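Local structure of protein FmtA (Staphylococcus aureus, 5ZH8) at residues A[156-161]-A[223-228]; A[293-298]-A[351-356]; A[179-184]-A[197-202]. The protein removes D-alanine ester-linked to wall teichoic acid and lipoteichoic acid, and affects cell-wall structure, autolysis and the level of methicillin resistance. All coordinates share one frame; numbering follows the deposited sequence.

Contact 1: residues A[156-161]-A[223-228]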
loop_
_atom_site.group_PDB
_atom_site.type_symbol
_atom_site.label_atom_id
_atom_site.label_comp_id
_atom_site.label_asym_id
_atom_site.label_seq_id
_atom_site.Cartn_x
_atom_site.Cartn_y
_atom_site.Cartn_z
ATOM N N LEU A 156 -19.553 25.356 -15.430
ATOM C CA LEU A 156 -18.235 25.838 -15.037
ATOM C C LEU A 156 -17.515 26.366 -16.282
ATOM O O LEU A 156 -16.590 25.731 -16.782
ATOM C CB LEU A 156 -17.462 24.692 -14.372
ATOM C CG LEU A 156 -16.312 25.040 -13.433
ATOM C CD1 LEU A 156 -16.737 26.019 -12.332
ATOM C CD2 LEU A 156 -15.762 23.751 -12.833
ATOM N N PRO A 157 -17.953 27.541 -16.789
ATOM C CA PRO A 157 -17.538 28.138 -18.075
ATOM C C PRO A 157 -16.044 28.093 -18.379
ATOM O O PRO A 157 -15.661 27.841 -19.521
ATOM C CB PRO A 157 -17.995 29.590 -17.948
ATOM C CG PRO A 157 -19.161 29.535 -17.030
ATOM C CD PRO A 157 -18.932 28.396 -16.088
ATOM N N TRP A 158 -15.215 28.345 -17.369
ATOM C CA TRP A 158 -13.761 28.394 -17.557
ATOM C C TRP A 158 -13.121 27.016 -17.732
ATOM O O TRP A 158 -12.042 26.917 -18.315
ATOM C CB TRP A 158 -13.064 29.174 -16.430
ATOM C CG TRP A 158 -13.464 28.801 -15.036
ATOM C CD1 TRP A 158 -14.442 29.382 -14.280
ATOM C CD2 TRP A 158 -12.884 27.781 -14.224
ATOM N NE1 TRP A 158 -14.512 28.783 -13.049
ATOM C CE2 TRP A 158 -13.565 27.795 -12.986
ATOM C CE3 TRP A 158 -11.856 26.850 -14.421
ATOM C CZ2 TRP A 158 -13.254 26.914 -11.948
ATOM C CZ3 TRP A 158 -11.539 25.981 -13.385
ATOM C CH2 TRP A 158 -12.238 26.019 -12.165
ATOM N N PHE A 159 -13.777 25.960 -17.249
ATOM C CA PHE A 159 -13.280 24.603 -17.450
ATOM C C PHE A 159 -13.467 24.164 -18.907
ATOM O O PHE A 159 -14.375 23.392 -19.233
ATOM C CB PHE A 159 -13.964 23.619 -16.492
ATOM C CG PHE A 159 -13.228 22.317 -16.346
ATOM C CD1 PHE A 159 -12.231 22.183 -15.392
ATOM C CD2 PHE A 159 -13.516 21.234 -17.174
ATOM C CE1 PHE A 159 -11.541 21.000 -15.257
ATOM C CE2 PHE A 159 -12.826 20.040 -17.044
ATOM C CZ PHE A 159 -11.838 19.923 -16.083
ATOM N N LYS A 160 -12.599 24.672 -19.781
ATOM C CA LYS A 160 -12.658 24.364 -21.205
ATOM C C LYS A 160 -11.750 23.188 -21.533
ATOM O O LYS A 160 -10.705 22.999 -20.907
ATOM C CB LYS A 160 -12.278 25.589 -22.035
ATOM C CG LYS A 160 -13.428 26.167 -22.856
ATOM C CD LYS A 160 -13.980 25.165 -23.868
ATOM C CE LYS A 160 -14.693 25.849 -25.028
ATOM N NZ LYS A 160 -15.257 24.849 -25.975
ATOM N N THR A 161 -12.161 22.401 -22.524
ATOM C CA THR A 161 -11.535 21.114 -22.815
ATOM C C THR A 161 -11.666 20.765 -24.299
ATOM O O THR A 161 -12.685 21.064 -24.917
ATOM C CB THR A 161 -12.165 20.001 -21.945
ATOM O OG1 THR A 161 -11.951 18.723 -22.554
ATOM C CG2 THR A 161 -13.668 20.225 -21.774
ATOM N N ILE A 223 -20.518 21.853 -8.082
ATOM C CA ILE A 223 -21.456 22.037 -6.978
ATOM C C ILE A 223 -21.334 23.451 -6.421
ATOM O O ILE A 223 -22.334 24.137 -6.236
ATOM C CB ILE A 223 -21.234 20.998 -5.851
ATOM C CG1 ILE A 223 -21.633 19.598 -6.332
ATOM C CG2 ILE A 223 -22.026 21.356 -4.597
ATOM C CD1 ILE A 223 -21.094 18.475 -5.478
ATOM N N GLU A 224 -20.106 23.882 -6.160
ATOM C CA GLU A 224 -19.882 25.213 -5.607
ATOM C C GLU A 224 -20.373 26.312 -6.545
ATOM O O GLU A 224 -21.001 27.271 -6.101
ATOM C CB GLU A 224 -18.403 25.427 -5.279
ATOM C CG GLU A 224 -17.940 24.693 -4.033
ATOM C CD GLU A 224 -16.538 25.080 -3.615
ATOM O OE1 GLU A 224 -15.779 25.615 -4.458
ATOM O OE2 GLU A 224 -16.198 24.847 -2.437
ATOM N N GLU A 225 -20.092 26.151 -7.838
ATOM C CA GLU A 225 -20.408 27.167 -8.844
ATOM C C GLU A 225 -21.915 27.321 -9.057
ATOM O O GLU A 225 -22.398 28.438 -9.157
ATOM C CB GLU A 225 -19.728 26.820 -10.177
ATOM C CG GLU A 225 -19.718 27.944 -11.200
ATOM C CD GLU A 225 -18.783 29.079 -10.831
ATOM O OE1 GLU A 225 -17.735 28.818 -10.184
ATOM O OE2 GLU A 225 -19.097 30.236 -11.203
ATOM N N VAL A 226 -22.643 26.205 -9.132
ATOM C CA VAL A 226 -24.091 26.246 -9.383
ATOM C C VAL A 226 -24.865 26.727 -8.169
ATOM O O VAL A 226 -25.895 27.382 -8.318
ATOM C CB VAL A 226 -24.679 24.884 -9.827
ATOM C CG1 VAL A 226 -24.047 24.412 -11.123
ATOM C CG2 VAL A 226 -24.551 23.836 -8.733
ATOM N N THR A 227 -24.375 26.398 -6.977
ATOM C CA THR A 227 -25.036 26.776 -5.729
ATOM C C THR A 227 -24.575 28.144 -5.223
ATOM O O THR A 227 -25.235 28.752 -4.378
ATOM C CB THR A 227 -24.772 25.744 -4.615
ATOM O OG1 THR A 227 -23.380 25.738 -4.272
ATOM C CG2 THR A 227 -25.188 24.344 -5.056
ATOM N N GLY A 228 -23.437 28.616 -5.727
ATOM C CA GLY A 228 -22.823 29.837 -5.229
ATOM C C GLY A 228 -22.410 29.732 -3.771
ATOM O O GLY A 228 -22.294 30.741 -3.089
#

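Contact 2: residues A[293-298]-A[351-356]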
loop_
_atom_site.group_PDB
_atom_site.type_symbol
_atom_site.label_atom_id
_atom_site.label_comp_id
_atom_site.label_asym_id
_atom_site.label_seq_id
_atom_site.Cartn_x
_atom_site.Cartn_y
_atom_site.Cartn_z
ATOM N N THR A 293 -19.414 4.768 12.908
ATOM C CA THR A 293 -20.828 4.823 13.275
ATOM C C THR A 293 -21.603 5.805 12.398
ATOM O O THR A 293 -22.690 5.480 11.926
ATOM C CB THR A 293 -21.031 5.199 14.756
ATOM O OG1 THR A 293 -20.411 6.461 15.019
ATOM C CG2 THR A 293 -20.439 4.151 15.671
ATOM N N ASP A 294 -21.039 6.994 12.184
ATOM C CA ASP A 294 -21.660 8.013 11.328
ATOM C C ASP A 294 -21.825 7.546 9.888
ATOM O O ASP A 294 -22.831 7.863 9.243
ATOM C CB ASP A 294 -20.857 9.317 11.342
ATOM C CG ASP A 294 -21.421 10.352 12.310
ATOM O OD1 ASP A 294 -22.051 9.969 13.322
ATOM O OD2 ASP A 294 -21.232 11.563 12.048
ATOM N N MET A 295 -20.844 6.801 9.381
ATOM C CA MET A 295 -20.929 6.267 8.021
ATOM C C MET A 295 -22.082 5.280 7.884
ATOM O O MET A 295 -22.797 5.296 6.890
ATOM C CB MET A 295 -19.617 5.593 7.620
ATOM C CG MET A 295 -19.623 4.975 6.223
ATOM S SD MET A 295 -20.215 6.003 4.859
ATOM C CE MET A 295 -18.674 6.632 4.206
ATOM N N GLY A 296 -22.250 4.412 8.876
ATOM C CA GLY A 296 -23.386 3.501 8.903
ATOM C C GLY A 296 -24.689 4.263 9.064
ATOM O O GLY A 296 -25.686 3.954 8.410
ATOM N N LYS A 297 -24.677 5.262 9.943
ATOM C CA LYS A 297 -25.834 6.127 10.174
ATOM C C LYS A 297 -26.256 6.826 8.875
ATOM O O LYS A 297 -27.444 6.995 8.614
ATOM C CB LYS A 297 -25.503 7.158 11.266
ATOM C CG LYS A 297 -26.680 8.005 11.710
ATOM C CD LYS A 297 -26.275 9.122 12.664
ATOM C CE LYS A 297 -25.940 8.597 14.053
ATOM N NZ LYS A 297 -25.791 9.702 15.043
ATOM N N LEU A 298 -25.276 7.230 8.068
ATOM C CA LEU A 298 -25.538 7.847 6.766
ATOM C C LEU A 298 -26.211 6.883 5.790
ATOM O O LEU A 298 -27.224 7.210 5.185
ATOM C CB LEU A 298 -24.231 8.356 6.157
ATOM C CG LEU A 298 -24.259 8.810 4.701
ATOM C CD1 LEU A 298 -25.212 9.979 4.516
ATOM C CD2 LEU A 298 -22.845 9.152 4.259
ATOM N N PHE A 351 -10.516 3.162 4.555
ATOM C CA PHE A 351 -11.877 3.289 5.045
ATOM C C PHE A 351 -12.813 2.549 4.090
ATOM O O PHE A 351 -13.010 2.966 2.950
ATOM C CB PHE A 351 -12.246 4.768 5.141
ATOM C CG PHE A 351 -13.411 5.042 6.036
ATOM C CD1 PHE A 351 -14.703 4.953 5.554
ATOM C CD2 PHE A 351 -13.211 5.387 7.365
ATOM C CE1 PHE A 351 -15.779 5.201 6.380
ATOM C CE2 PHE A 351 -14.284 5.638 8.199
ATOM C CZ PHE A 351 -15.572 5.540 7.706
ATOM N N THR A 352 -13.379 1.446 4.562
ATOM C CA THR A 352 -14.088 0.525 3.690
ATOM C C THR A 352 -15.456 0.189 4.270
ATOM O O THR A 352 -15.620 0.089 5.483
ATOM C CB THR A 352 -13.264 -0.761 3.462
ATOM O OG1 THR A 352 -11.921 -0.416 3.076
ATOM C CG2 THR A 352 -13.884 -1.619 2.376
ATOM N N VAL A 353 -16.438 0.040 3.384
ATOM C CA VAL A 353 -17.823 -0.207 3.769
ATOM C C VAL A 353 -18.374 -1.280 2.853
ATOM O O VAL A 353 -18.333 -1.137 1.637
ATOM C CB VAL A 353 -18.720 1.045 3.604
ATOM C CG1 VAL A 353 -20.105 0.787 4.179
ATOM C CG2 VAL A 353 -18.098 2.271 4.258
ATOM N N TYR A 354 -18.869 -2.358 3.442
ATOM C CA TYR A 354 -19.637 -3.366 2.720
ATOM C C TYR A 354 -21.022 -3.333 3.323
ATOM O O TYR A 354 -21.150 -3.316 4.549
ATOM C CB TYR A 354 -19.056 -4.756 2.946
ATOM C CG TYR A 354 -17.967 -5.199 1.996
ATOM C CD1 TYR A 354 -17.142 -4.293 1.339
ATOM C CD2 TYR A 354 -17.740 -6.554 1.798
ATOM C CE1 TYR A 354 -16.147 -4.738 0.491
ATOM C CE2 TYR A 354 -16.748 -7.004 0.965
ATOM C CZ TYR A 354 -15.956 -6.101 0.313
ATOM O OH TYR A 354 -14.982 -6.598 -0.515
ATOM N N TYR A 355 -22.060 -3.310 2.487
ATOM C CA TYR A 355 -23.410 -3.361 3.025
ATOM C C TYR A 355 -24.450 -3.936 2.096
ATOM O O TYR A 355 -24.232 -4.068 0.889
ATOM C CB TYR A 355 -23.856 -1.980 3.520
ATOM C CG TYR A 355 -24.226 -0.971 2.460
ATOM C CD1 TYR A 355 -25.519 -0.905 1.957
ATOM C CD2 TYR A 355 -23.297 -0.049 1.996
ATOM C CE1 TYR A 355 -25.864 0.032 1.006
ATOM C CE2 TYR A 355 -23.642 0.897 1.041
ATOM C CZ TYR A 355 -24.926 0.931 0.553
ATOM O OH TYR A 355 -25.278 1.857 -0.396
ATOM N N ASN A 356 -25.573 -4.305 2.707
ATOM C CA ASN A 356 -26.777 -4.719 2.002
ATOM C C ASN A 356 -28.000 -4.236 2.805
ATOM O O ASN A 356 -27.881 -3.281 3.577
ATOM C CB ASN A 356 -26.770 -6.239 1.732
ATOM C CG ASN A 356 -26.760 -7.078 2.992
ATOM O OD1 ASN A 356 -27.161 -6.634 4.060
ATOM N ND2 ASN A 356 -26.319 -8.315 2.859
#

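Contact 3: residues A[179-184]-A[197-202]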
loop_
_atom_site.group_PDB
_atom_site.type_symbol
_atom_site.label_atom_id
_atom_site.label_comp_id
_atom_site.label_asym_id
_atom_site.label_seq_id
_atom_site.Cartn_x
_atom_site.Cartn_y
_atom_site.Cartn_z
ATOM N N LYS A 179 -4.628 11.890 -14.904
ATOM C CA LYS A 179 -4.755 11.626 -13.472
ATOM C C LYS A 179 -4.278 12.836 -12.675
ATOM O O LYS A 179 -3.277 13.455 -13.026
ATOM C CB LYS A 179 -3.974 10.375 -13.073
ATOM C CG LYS A 179 -4.730 9.452 -12.126
ATOM C CD LYS A 179 -3.918 8.207 -11.790
ATOM C CE LYS A 179 -4.519 7.461 -10.606
ATOM N NZ LYS A 179 -3.758 6.225 -10.262
ATOM N N TYR A 180 -5.007 13.164 -11.608
ATOM C CA TYR A 180 -4.757 14.360 -10.827
ATOM C C TYR A 180 -3.424 14.199 -10.136
ATOM O O TYR A 180 -3.203 13.248 -9.388
ATOM C CB TYR A 180 -5.828 14.591 -9.769
ATOM C CG TYR A 180 -5.592 15.824 -8.916
ATOM C CD1 TYR A 180 -5.601 17.089 -9.482
ATOM C CD2 TYR A 180 -5.373 15.726 -7.543
ATOM C CE1 TYR A 180 -5.399 18.226 -8.712
ATOM C CE2 TYR A 180 -5.174 16.856 -6.766
ATOM C CZ TYR A 180 -5.186 18.104 -7.354
ATOM O OH TYR A 180 -4.980 19.223 -6.582
ATOM N N LYS A 181 -2.517 15.113 -10.432
ATOM C CA LYS A 181 -1.225 15.163 -9.778
ATOM C C LYS A 181 -1.316 16.274 -8.746
ATOM O O LYS A 181 -1.251 17.451 -9.107
ATOM C CB LYS A 181 -0.122 15.460 -10.796
ATOM C CG LYS A 181 0.369 14.238 -11.563
ATOM C CD LYS A 181 1.624 14.552 -12.367
ATOM C CE LYS A 181 2.857 14.703 -11.486
ATOM N NZ LYS A 181 3.861 15.594 -12.130
ATOM N N SER A 182 -1.475 15.905 -7.472
ATOM C CA SER A 182 -1.573 16.879 -6.382
ATOM C C SER A 182 -0.295 17.721 -6.215
ATOM O O SER A 182 0.788 17.326 -6.654
ATOM C CB SER A 182 -1.893 16.169 -5.067
ATOM O OG SER A 182 -0.973 15.114 -4.843
ATOM N N SER A 183 -0.450 18.897 -5.605
ATOM C CA SER A 183 0.673 19.767 -5.266
ATOM C C SER A 183 0.395 20.500 -3.954
ATOM O O SER A 183 -0.742 20.874 -3.675
ATOM C CB SER A 183 0.926 20.781 -6.379
ATOM O OG SER A 183 2.050 21.584 -6.076
ATOM N N LYS A 184 1.443 20.709 -3.161
ATOM C CA LYS A 184 1.329 21.429 -1.890
ATOM C C LYS A 184 1.058 22.910 -2.137
ATOM O O LYS A 184 0.504 23.601 -1.281
ATOM C CB LYS A 184 2.611 21.266 -1.064
ATOM C CG LYS A 184 2.917 19.827 -0.668
ATOM C CD LYS A 184 4.245 19.740 0.080
ATOM C CE LYS A 184 4.357 18.483 0.925
ATOM N NZ LYS A 184 5.645 18.384 1.671
ATOM N N GLN A 197 -7.635 21.653 -15.337
ATOM C CA GLN A 197 -8.089 22.214 -16.607
ATOM C C GLN A 197 -6.912 22.445 -17.559
ATOM O O GLN A 197 -7.027 22.173 -18.748
ATOM C CB GLN A 197 -8.910 23.497 -16.379
ATOM C CG GLN A 197 -9.613 24.036 -17.614
ATOM C CD GLN A 197 -8.731 24.876 -18.512
ATOM O OE1 GLN A 197 -7.795 25.522 -18.053
ATOM N NE2 GLN A 197 -9.035 24.874 -19.802
ATOM N N LYS A 198 -5.787 22.928 -17.032
ATOM C CA LYS A 198 -4.576 23.108 -17.833
ATOM C C LYS A 198 -4.047 21.771 -18.385
ATOM O O LYS A 198 -3.693 21.682 -19.564
ATOM C CB LYS A 198 -3.486 23.840 -17.029
ATOM C CG LYS A 198 -2.287 24.304 -17.844
ATOM C CD LYS A 198 -2.640 25.414 -18.823
ATOM C CE LYS A 198 -1.384 26.014 -19.440
ATOM N NZ LYS A 198 -1.668 27.088 -20.434
ATOM N N ARG A 199 -3.997 20.741 -17.542
ATOM C CA ARG A 199 -3.530 19.431 -17.980
ATOM C C ARG A 199 -4.465 18.860 -19.038
ATOM O O ARG A 199 -4.012 18.271 -20.006
ATOM C CB ARG A 199 -3.432 18.467 -16.811
ATOM C CG ARG A 199 -2.441 18.887 -15.741
ATOM C CD ARG A 199 -1.859 17.667 -15.059
ATOM N NE ARG A 199 -0.931 16.976 -15.952
ATOM C CZ ARG A 199 -0.653 15.673 -15.918
ATOM N NH1 ARG A 199 -1.235 14.855 -15.035
ATOM N NH2 ARG A 199 0.214 15.172 -16.796
ATOM N N GLY A 200 -5.769 18.994 -18.804
ATOM C CA GLY A 200 -6.779 18.671 -19.795
ATOM C C GLY A 200 -6.908 17.198 -20.123
ATOM O O GLY A 200 -6.697 16.320 -19.276
ATOM N N ILE A 201 -7.241 16.935 -21.383
ATOM C CA ILE A 201 -7.625 15.596 -21.850
ATOM C C ILE A 201 -6.434 14.779 -22.338
ATOM O O ILE A 201 -5.461 15.320 -22.865
ATOM C CB ILE A 201 -8.737 15.691 -22.941
ATOM C CG1 ILE A 201 -10.099 15.451 -22.302
ATOM C CG2 ILE A 201 -8.597 14.659 -24.061
ATOM C CD1 ILE A 201 -10.393 16.377 -21.146
ATOM N N ASP A 202 -6.541 13.468 -22.154
ATOM C CA ASP A 202 -5.588 12.508 -22.683
ATOM C C ASP A 202 -6.287 11.703 -23.785
ATOM O O ASP A 202 -7.147 10.865 -23.482
ATOM C CB ASP A 202 -5.109 11.590 -21.564
ATOM C CG ASP A 202 -4.055 10.612 -22.025
ATOM O OD1 ASP A 202 -3.297 10.940 -22.960
ATOM O OD2 ASP A 202 -3.979 9.512 -21.442
#

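Contact 1: residues A[156-161]-A[223-228]
Leu156 and Glu225 meet through a single methyl group, CD1 of the leucine, which lies against the bent aliphatic part of the glutamate. CD1 is 3.8 Å from Glu225 CB and 3.7 Å from Glu225 CG, so most of the touching is done by carbon although one partner is an acid. The two side chains cross at about a right angle. With chi1 at -167°, Glu225 sends CG away from its own backbone N, and the bend at chi2 then curls the carboxylate round the methyl, leaving Glu225 OE1 3.7 Å from Leu156 CD1.

This is the close-packed part. Leu156 is buried, and its CG also covers one face of the Trp158 ring, 3.8 Å above the plane and toward the rim. The outer part is looser: Glu225 OE1 approaches the edge of the indole near its plane, but Trp158 NE1 remains 4.3 Å from it, and the glutamate is exposed to solvent. Trp158 has a further partner in Lys194, with which it forms a cation-pi pair.

The loop keeps its shape through a type I turn from Leu156 to Phe159, closed by a bond from Phe159 N to Leu156 O and overlapped at its end by an inverse gamma turn centred on Phe159. A compact turn laid against the last residues of helix 213-227 is thus the motif here, within the helical part of the beta-lactamase-like fold.

Contact 2: residues A[293-298]-A[351-356]
Met295 reaches down from helix 292-303 onto Phe351 and Val353 of strand 349-355, an example of helix-on-sheet packing in the alpha/beta part of the fold shared by serine beta-lactamases and penicillin-binding proteins. The helix covers one face of the large antiparallel sheet, and all three touching side chains are buried and apolar. Alternation along the strand sorts the residues: Phe351 and Val353 direct their side chains at Met295, whereas Thr352 and Tyr354 between and beyond them pack on Ile375 of helix 371-382 across the sheet.

The methionine can be followed outward atom by atom. Its CB stands beside the outer end of the phenyl ring, 4.0 Å from Phe351 CZ. Next, chi1 of 179° carries CG directly away from the helix backbone N and into the angle between the two strand residues. There Met295 CG lies 3.7 Å from Val353 CG2 and 3.9 Å from Phe351 CE1, the atom of this side chain that lies close to both. It meets the phenylalanine at the ring's edge and in its plane, so the methylene packs against the ring edge. The bend at chi2 (49°) then takes SD away from the ring, and the bend at chi3 turns CE back to it.

Leu342 and Val362, from the strands flanking 349-355, also touch Met295, so its bed spans three neighbouring strands. Phe351 rests on Val362 and Ala364 as well. At the tip, the terminal methyl returns to an atom that CG already borders: Met295 CE lies 3.9 Å from Phe351 CE1, which is therefore touched by two carbons of the same side chain.

Contact 3: residues A[179-184]-A[197-202]
Arg199 and Lys181 cross at about a right angle, and the arginine's planar end is approached in two different ways by the loop 179-184. Over one face of the guanidinium lies the aliphatic middle of Lys181: both CG and CD of the lysine are 3.9 Å from Arg199 NH1, with CD above the plane. At the edge, and in the plane of the group, stands the main-chain carbonyl of Lys179, whose O is 3.2 Å from Arg199 NH1. Face and edge are thus used by different kinds of partner, methylenes above and a carbonyl oxygen alongside.

Arg199 leaves the helix with CG opposite its own carbonyl carbon (chi1 -62°) and bends at chi3, which turns the guanidinium toward the loop. In Lys181, chi1 (-83°) and an extended chi2 set CG and CD beside the guanidinium, and the bend at chi3 then directs the amino end; Lys181 NZ and Arg199 NH1 end 5.9 Å apart. That spacing, with all three touching residues exposed to solvent, probably keeps the cost of two like charges modest.

Beneath this polar surface Tyr180 faces the other way and packs on Ala192 and Ile196 of helix 189-199, joining the same loop to the same helix through apolar contacts. Just past Arg199 the helix ends at Gly200, which has positive phi, and the chain then runs back along its earlier part, with backbone bonds pairing Gly200 with Tyr178 and Asp202 with Gly176. Such a glycine-terminated helix end, with Arg199 as last helical residue reaching to the preceding loop, belongs to the helical region of the beta-lactamase-like fold.

How the contacts relate
Burial separates the three contacts. Contact 2 lies in the core, its centre about 10 Å from the centre of the chain, and joins a helix to the main sheet with apolar side chains alone. Contacts 1 and 3 lie about twice as far out, in the helical region, where Glu225 and Lys181 offer methylenes for packing, whereas Arg199 is touched at its guanidinium. These two are neighbours: contact 3 is nested within the chain segment that contact 1 closes, and they touch where Lys160 O meets Gln197 NE2, a probable hydrogen bond, and where Phe159 packs on Gln197. Contact 2 touches neither, its centre lying about 31 Å from each of theirs.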